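Local coordinates for CooJ (Rhodospirillum rubrum, PDB 6HK5), which binds nickel as a dimer and probably serves as a metallochaperone supplying nickel to carbon monoxide dehydrogenase, at residues A[16-20]-A[61-65]. Residues are numbered along the deposited sequence; the frame is centred on the assembly and turned at random.
Sequences LAHFL and LNAVL
Both segments are regular alpha-helix: 16-20 belongs to helix 5-35 and 61-65 to helix 42-67, each closed by a backbone hydrogen bond of 2.9 Å, L20 N to L16 O and L65 N to L61 O. The axes of the two short segments run nearly antiparallel, at 155° (signed crossing -155°), and approach to 10.6 Å. The CA atoms of L16 and L65 come nearest, 6.7 Å apart. L16, rotamer mt, reaches into the interface: its CD2 meets L61 CD2 at 3.8 Å, its CD1 meets V64 CG1 at 3.8 Å, and its CB lies 4.1 Å from L65 CD1. One residue on, A17 points sideways and just touches L65, CB to CD2 at 4.4 Å. These are the two arms of an antiparallel helical hairpin, the N-terminal domain of CooJ, whose hydrophobic seam continues into a dimer interface. F19 belongs there too: with chi1 in the t well (173°), its CE2 sits 3.9 Å from L61 CD1, while its ring stacks on H26 of a second subunit. H22 and H26 of this chain bind nickel, their counterparts in the second subunit pack on F19, and the F19 side chain lies about 8 Å from the bound ion. L20, again mt, fits between L61 and L65, with CD2 4.3 Å from L61 CB and CD1 4.3 Å from L65 CD2. Its CD1 also touches N62 OD1 at 3.7 Å; the CA-to-CB bond of N62 points away from 16-20, yet chi1 m leaves OD1 within reach, and ND2 donates a hydrogen bond to R58 O.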
ATOM      1  N   LEU A  16       2.369  -9.397  -5.561  1.00 30.88           N
ATOM      2  CA  LEU A  16       3.763  -9.527  -5.135  1.00 33.33           C
ATOM      3  C   LEU A  16       4.728  -9.023  -6.201  1.00 29.80           C
ATOM      4  O   LEU A  16       5.734  -8.390  -5.874  1.00 31.85           O
ATOM      5  CB  LEU A  16       4.083 -10.985  -4.775  1.00 34.34           C
ATOM      6  CG  LEU A  16       3.650 -11.508  -3.402  1.00 38.16           C
ATOM      7  CD1 LEU A  16       4.065 -12.958  -3.202  1.00 31.55           C
ATOM      8  CD2 LEU A  16       4.252 -10.651  -2.309  1.00 28.54           C
ATOM      9  N   ALA A  17       4.441  -9.283  -7.482  1.00 28.90           N
ATOM     10  CA  ALA A  17       5.353  -8.832  -8.529  1.00 28.40           C
ATOM     11  C   ALA A  17       5.315  -7.313  -8.676  1.00 32.77           C
ATOM     12  O   ALA A  17       6.366  -6.669  -8.780  1.00 33.06           O
ATOM     13  CB  ALA A  17       5.016  -9.511  -9.854  1.00 22.43           C
ATOM     14  N   HIS A  18       4.110  -6.731  -8.709  1.00 30.31           N
ATOM     15  CA  HIS A  18       3.971  -5.279  -8.728  1.00 31.29           C
ATOM     16  C   HIS A  18       4.680  -4.649  -7.542  1.00 23.45           C
ATOM     17  O   HIS A  18       5.367  -3.632  -7.687  1.00 29.35           O
ATOM     18  CB  HIS A  18       2.486  -4.881  -8.712  1.00 34.10           C
ATOM     19  CG  HIS A  18       1.707  -5.332  -9.913  1.00 32.09           C
ATOM     20  ND1 HIS A  18       2.303  -5.726 -11.091  1.00 31.85           N
ATOM     21  CD2 HIS A  18       0.370  -5.407 -10.128  1.00 32.92           C
ATOM     22  CE1 HIS A  18       1.371  -6.044 -11.972  1.00 40.26           C
ATOM     23  NE2 HIS A  18       0.189  -5.858 -11.412  1.00 41.75           N
ATOM     24  N   PHE A  19       4.514  -5.241  -6.358  1.00 28.67           N
ATOM     25  CA  PHE A  19       5.071  -4.673  -5.134  1.00 29.42           C
ATOM     26  C   PHE A  19       6.588  -4.728  -5.141  1.00 27.19           C
ATOM     27  O   PHE A  19       7.256  -3.775  -4.717  1.00 26.03           O
ATOM     28  CB  PHE A  19       4.530  -5.419  -3.919  1.00 26.67           C
ATOM     29  CG  PHE A  19       5.169  -5.009  -2.617  1.00 31.61           C
ATOM     30  CD1 PHE A  19       4.668  -3.942  -1.892  1.00 32.37           C
ATOM     31  CD2 PHE A  19       6.271  -5.687  -2.119  1.00 30.08           C
ATOM     32  CE1 PHE A  19       5.258  -3.560  -0.687  1.00 35.03           C
ATOM     33  CE2 PHE A  19       6.868  -5.317  -0.920  1.00 27.07           C
ATOM     34  CZ  PHE A  19       6.360  -4.250  -0.203  1.00 33.25           C
ATOM     35  N   LEU A  20       7.151  -5.849  -5.583  1.00 27.22           N
ATOM     36  CA  LEU A  20       8.604  -5.963  -5.666  1.00 29.54           C
ATOM     37  C   LEU A  20       9.166  -4.962  -6.673  1.00 32.13           C
ATOM     38  O   LEU A  20      10.137  -4.254  -6.386  1.00 25.82           O
ATOM     39  CB  LEU A  20       8.997  -7.399  -6.024  1.00 28.69           C
ATOM     40  CG  LEU A  20       9.020  -8.381  -4.841  1.00 32.56           C
ATOM     41  CD1 LEU A  20       9.066  -9.840  -5.295  1.00 37.87           C
ATOM     42  CD2 LEU A  20      10.214  -8.088  -3.947  1.00 36.24           C
ATOM     43  N   LEU A  61      10.856 -12.612  -0.270  1.00 24.45           N
ATOM     44  CA  LEU A  61       9.555 -12.467  -0.919  1.00 31.06           C
ATOM     45  C   LEU A  61       9.562 -13.109  -2.299  1.00 32.28           C
ATOM     46  O   LEU A  61       8.558 -13.696  -2.729  1.00 29.24           O
ATOM     47  CB  LEU A  61       9.171 -10.997  -1.029  1.00 34.98           C
ATOM     48  CG  LEU A  61       8.316 -10.425   0.094  1.00 40.51           C
ATOM     49  CD1 LEU A  61       8.049  -8.947  -0.207  1.00 42.72           C
ATOM     50  CD2 LEU A  61       7.013 -11.221   0.243  1.00 25.85           C
ATOM     51  N   ASN A  62      10.692 -13.012  -3.006  1.00 30.82           N
ATOM     52  CA  ASN A  62      10.809 -13.687  -4.291  1.00 30.08           C
ATOM     53  C   ASN A  62      10.630 -15.198  -4.142  1.00 27.18           C
ATOM     54  O   ASN A  62      10.024 -15.841  -4.998  1.00 30.29           O
ATOM     55  CB  ASN A  62      12.162 -13.363  -4.921  1.00 35.65           C
ATOM     56  CG  ASN A  62      12.170 -12.016  -5.630  1.00 44.77           C
ATOM     57  OD1 ASN A  62      11.757 -11.914  -6.786  1.00 35.99           O
ATOM     58  ND2 ASN A  62      12.653 -10.978  -4.940  1.00 33.54           N
ATOM     59  N   ALA A  63      11.139 -15.778  -3.058  1.00 28.73           N
ATOM     60  CA  ALA A  63      10.973 -17.214  -2.868  1.00 30.01           C
ATOM     61  C   ALA A  63       9.503 -17.570  -2.650  1.00 32.51           C
ATOM     62  O   ALA A  63       9.018 -18.579  -3.176  1.00 29.18           O
ATOM     63  CB  ALA A  63      11.847 -17.687  -1.705  1.00 30.81           C
ATOM     64  N   VAL A  64       8.771 -16.742  -1.898  1.00 25.03           N
ATOM     65  CA  VAL A  64       7.322 -16.885  -1.804  1.00 24.56           C
ATOM     66  C   VAL A  64       6.692 -16.860  -3.196  1.00 28.97           C
ATOM     67  O   VAL A  64       5.991 -17.797  -3.596  1.00 29.73           O
ATOM     68  CB  VAL A  64       6.728 -15.787  -0.909  1.00 26.21           C
ATOM     69  CG1 VAL A  64       5.220 -15.795  -1.036  1.00 26.50           C
ATOM     70  CG2 VAL A  64       7.158 -15.971   0.543  1.00 23.71           C
ATOM     71  N   LEU A  65       6.957 -15.790  -3.958  1.00 24.87           N
ATOM     72  CA  LEU A  65       6.440 -15.662  -5.326  1.00 30.91           C
ATOM     73  C   LEU A  65       6.696 -16.920  -6.161  1.00 36.87           C
ATOM     74  O   LEU A  65       5.814 -17.380  -6.894  1.00 37.03           O
ATOM     75  CB  LEU A  65       7.073 -14.443  -6.017  1.00 32.64           C
ATOM     76  CG  LEU A  65       6.612 -14.027  -7.427  1.00 34.92           C
ATOM     77  CD1 LEU A  65       5.120 -13.839  -7.519  1.00 36.19           C
ATOM     78  CD2 LEU A  65       7.301 -12.757  -7.907  1.00 31.25           C
TER